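Di-haem cytochrome c peroxidase family protein (Burkholderia thailandensis E264, PDB 6NX0) carries two covalently bound c-type hemes and probably acts as a cytochrome c peroxidase with electron-transfer activity. Local coordinates at residues 170-175 with 353-358. Sequence-based numbering, arbitrary orientation.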
# COMPACT_ATOMS: atom_id res chain seq x y z
N PRO A 170 1.14 -10.71 -3.17
CA PRO A 170 1.84 -11.99 -3.15
C PRO A 170 3.17 -11.89 -2.41
O PRO A 170 3.67 -10.82 -2.09
CB PRO A 170 2.05 -12.30 -4.63
CG PRO A 170 2.06 -10.99 -5.31
CD PRO A 170 1.20 -10.06 -4.50
N ARG A 171 3.71 -13.06 -2.10
CA ARG A 171 5.08 -13.11 -1.60
C ARG A 171 6.02 -12.50 -2.65
O ARG A 171 5.71 -12.43 -3.84
CB ARG A 171 5.49 -14.55 -1.27
CG ARG A 171 4.86 -15.11 0.02
CD ARG A 171 5.39 -16.55 0.40
NE ARG A 171 6.83 -16.64 0.13
CZ ARG A 171 7.42 -17.56 -0.64
NH1 ARG A 171 6.73 -18.57 -1.17
NH2 ARG A 171 8.73 -17.50 -0.85
N ARG A 172 7.20 -12.08 -2.19
CA ARG A 172 8.19 -11.51 -3.09
C ARG A 172 8.63 -12.53 -4.13
O ARG A 172 8.86 -13.69 -3.81
CB ARG A 172 9.43 -11.03 -2.32
CG ARG A 172 9.24 -9.86 -1.37
CD ARG A 172 10.59 -9.49 -0.75
NE ARG A 172 11.05 -10.53 0.17
CZ ARG A 172 11.10 -10.44 1.49
NH1 ARG A 172 10.74 -9.33 2.12
NH2 ARG A 172 11.55 -11.47 2.20
N HIS A 173 8.73 -12.08 -5.37
CA HIS A 173 9.21 -12.93 -6.45
C HIS A 173 9.66 -12.08 -7.63
O HIS A 173 9.35 -10.90 -7.73
CB HIS A 173 8.12 -13.93 -6.90
CG HIS A 173 6.90 -13.30 -7.49
ND1 HIS A 173 5.90 -12.74 -6.72
CD2 HIS A 173 6.49 -13.17 -8.78
CE1 HIS A 173 4.93 -12.31 -7.51
NE2 HIS A 173 5.27 -12.56 -8.76
N PHE A 174 10.42 -12.71 -8.52
CA PHE A 174 10.79 -12.11 -9.79
C PHE A 174 10.09 -12.84 -10.92
O PHE A 174 9.80 -14.04 -10.82
CB PHE A 174 12.30 -12.17 -10.03
CG PHE A 174 13.09 -11.17 -9.24
CD1 PHE A 174 13.48 -11.47 -7.95
CD2 PHE A 174 13.47 -9.97 -9.79
CE1 PHE A 174 14.23 -10.55 -7.21
CE2 PHE A 174 14.22 -9.04 -9.04
CZ PHE A 174 14.59 -9.36 -7.77
N TYR A 175 9.82 -12.11 -11.99
CA TYR A 175 9.16 -12.65 -13.18
C TYR A 175 9.56 -11.80 -14.38
O TYR A 175 9.49 -10.57 -14.32
CB TYR A 175 7.65 -12.65 -13.01
CG TYR A 175 6.90 -12.91 -14.29
CD1 TYR A 175 6.93 -14.17 -14.87
CD2 TYR A 175 6.15 -11.92 -14.90
CE1 TYR A 175 6.25 -14.43 -16.05
CE2 TYR A 175 5.48 -12.17 -16.07
CZ TYR A 175 5.52 -13.42 -16.64
OH TYR A 175 4.83 -13.66 -17.81
N ALA A 353 19.10 -4.79 -0.83
CA ALA A 353 20.39 -5.03 -0.18
C ALA A 353 20.26 -6.06 0.93
O ALA A 353 21.10 -6.96 1.06
CB ALA A 353 20.94 -3.72 0.36
N LYS A 354 19.20 -5.97 1.73
CA LYS A 354 18.96 -6.95 2.79
C LYS A 354 18.80 -8.36 2.24
O LYS A 354 19.14 -9.33 2.92
CB LYS A 354 17.73 -6.56 3.61
CG LYS A 354 17.84 -5.27 4.36
CD LYS A 354 16.48 -4.87 4.96
CE LYS A 354 16.54 -3.53 5.69
NZ LYS A 354 15.16 -3.05 6.02
N LEU A 355 18.26 -8.50 1.04
CA LEU A 355 18.01 -9.81 0.45
C LEU A 355 19.14 -10.24 -0.48
O LEU A 355 19.02 -11.27 -1.15
CB LEU A 355 16.67 -9.80 -0.31
CG LEU A 355 15.44 -9.43 0.53
CD1 LEU A 355 14.20 -9.38 -0.34
CD2 LEU A 355 15.23 -10.37 1.69
N ARG A 356 20.22 -9.46 -0.55
CA ARG A 356 21.36 -9.72 -1.42
C ARG A 356 20.96 -9.89 -2.88
O ARG A 356 21.58 -10.63 -3.63
CB ARG A 356 22.14 -10.94 -0.91
CG ARG A 356 22.84 -10.67 0.40
CD ARG A 356 23.71 -11.84 0.90
NE ARG A 356 24.80 -12.21 -0.01
CZ ARG A 356 26.04 -11.72 0.05
NH1 ARG A 356 26.38 -10.80 0.94
NH2 ARG A 356 26.96 -12.14 -0.82
N TRP A 357 19.94 -9.16 -3.33
CA TRP A 357 19.66 -9.10 -4.74
C TRP A 357 20.83 -8.45 -5.47
O TRP A 357 21.45 -7.53 -4.94
CB TRP A 357 18.41 -8.27 -5.02
CG TRP A 357 17.13 -8.85 -4.53
CD1 TRP A 357 16.93 -10.05 -3.92
CD2 TRP A 357 15.85 -8.23 -4.65
NE1 TRP A 357 15.59 -10.22 -3.64
CE2 TRP A 357 14.91 -9.12 -4.08
CE3 TRP A 357 15.40 -7.02 -5.18
CZ2 TRP A 357 13.56 -8.82 -4.02
CZ3 TRP A 357 14.05 -6.73 -5.12
CH2 TRP A 357 13.16 -7.63 -4.55
N PRO A 358 21.11 -8.86 -6.71
CA PRO A 358 22.25 -8.28 -7.42
C PRO A 358 22.06 -6.79 -7.72
O PRO A 358 20.97 -6.34 -8.07
CB PRO A 358 22.31 -9.10 -8.72
CG PRO A 358 20.96 -9.67 -8.88
CD PRO A 358 20.43 -9.90 -7.49
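Phe174 drives the edge of its ring into one face of the Trp357 indole, a T-shaped pair with planes at 68° and centroids of the two six-membered rings 4.6 Å apart. Phe174 CZ stands over the middle of the indole, 3.5 Å from Trp357 CD2, while Phe174 CE1 lies 3.5 Å from Trp357 CE2. Beside this pair runs Arg172. Its CB points toward 353-358, and the chain stays extended through chi2 (-178°) to Arg172 CD, which lies 3.6 Å from Leu355 CD1 and only loosely approaches Trp357 CZ2. There the chain bends (chi3 -70°), and Arg172 NE comes within 3.4 Å of Leu355 CD1, which rests over one face of the guanidinium, near its rim. Farther out, Arg172 NH2 is 3.9 Å from Leu355 CD2, whereas NH1 hydrogen-bonds to Gly193 O. No hydrogen bond joins the segments; the indole NE1 is satisfied by Thr81 OG1. A Schellman motif with Arg356 as C-prime ends helix 348-354. The contact packs the loop that follows, in the cytochrome c family region, against strand 173-175 and the residue before it in the di-haem peroxidase region, with Pro185 of strand 184-186 and Ile77 of strand 71-77 touching both aromatic side chains.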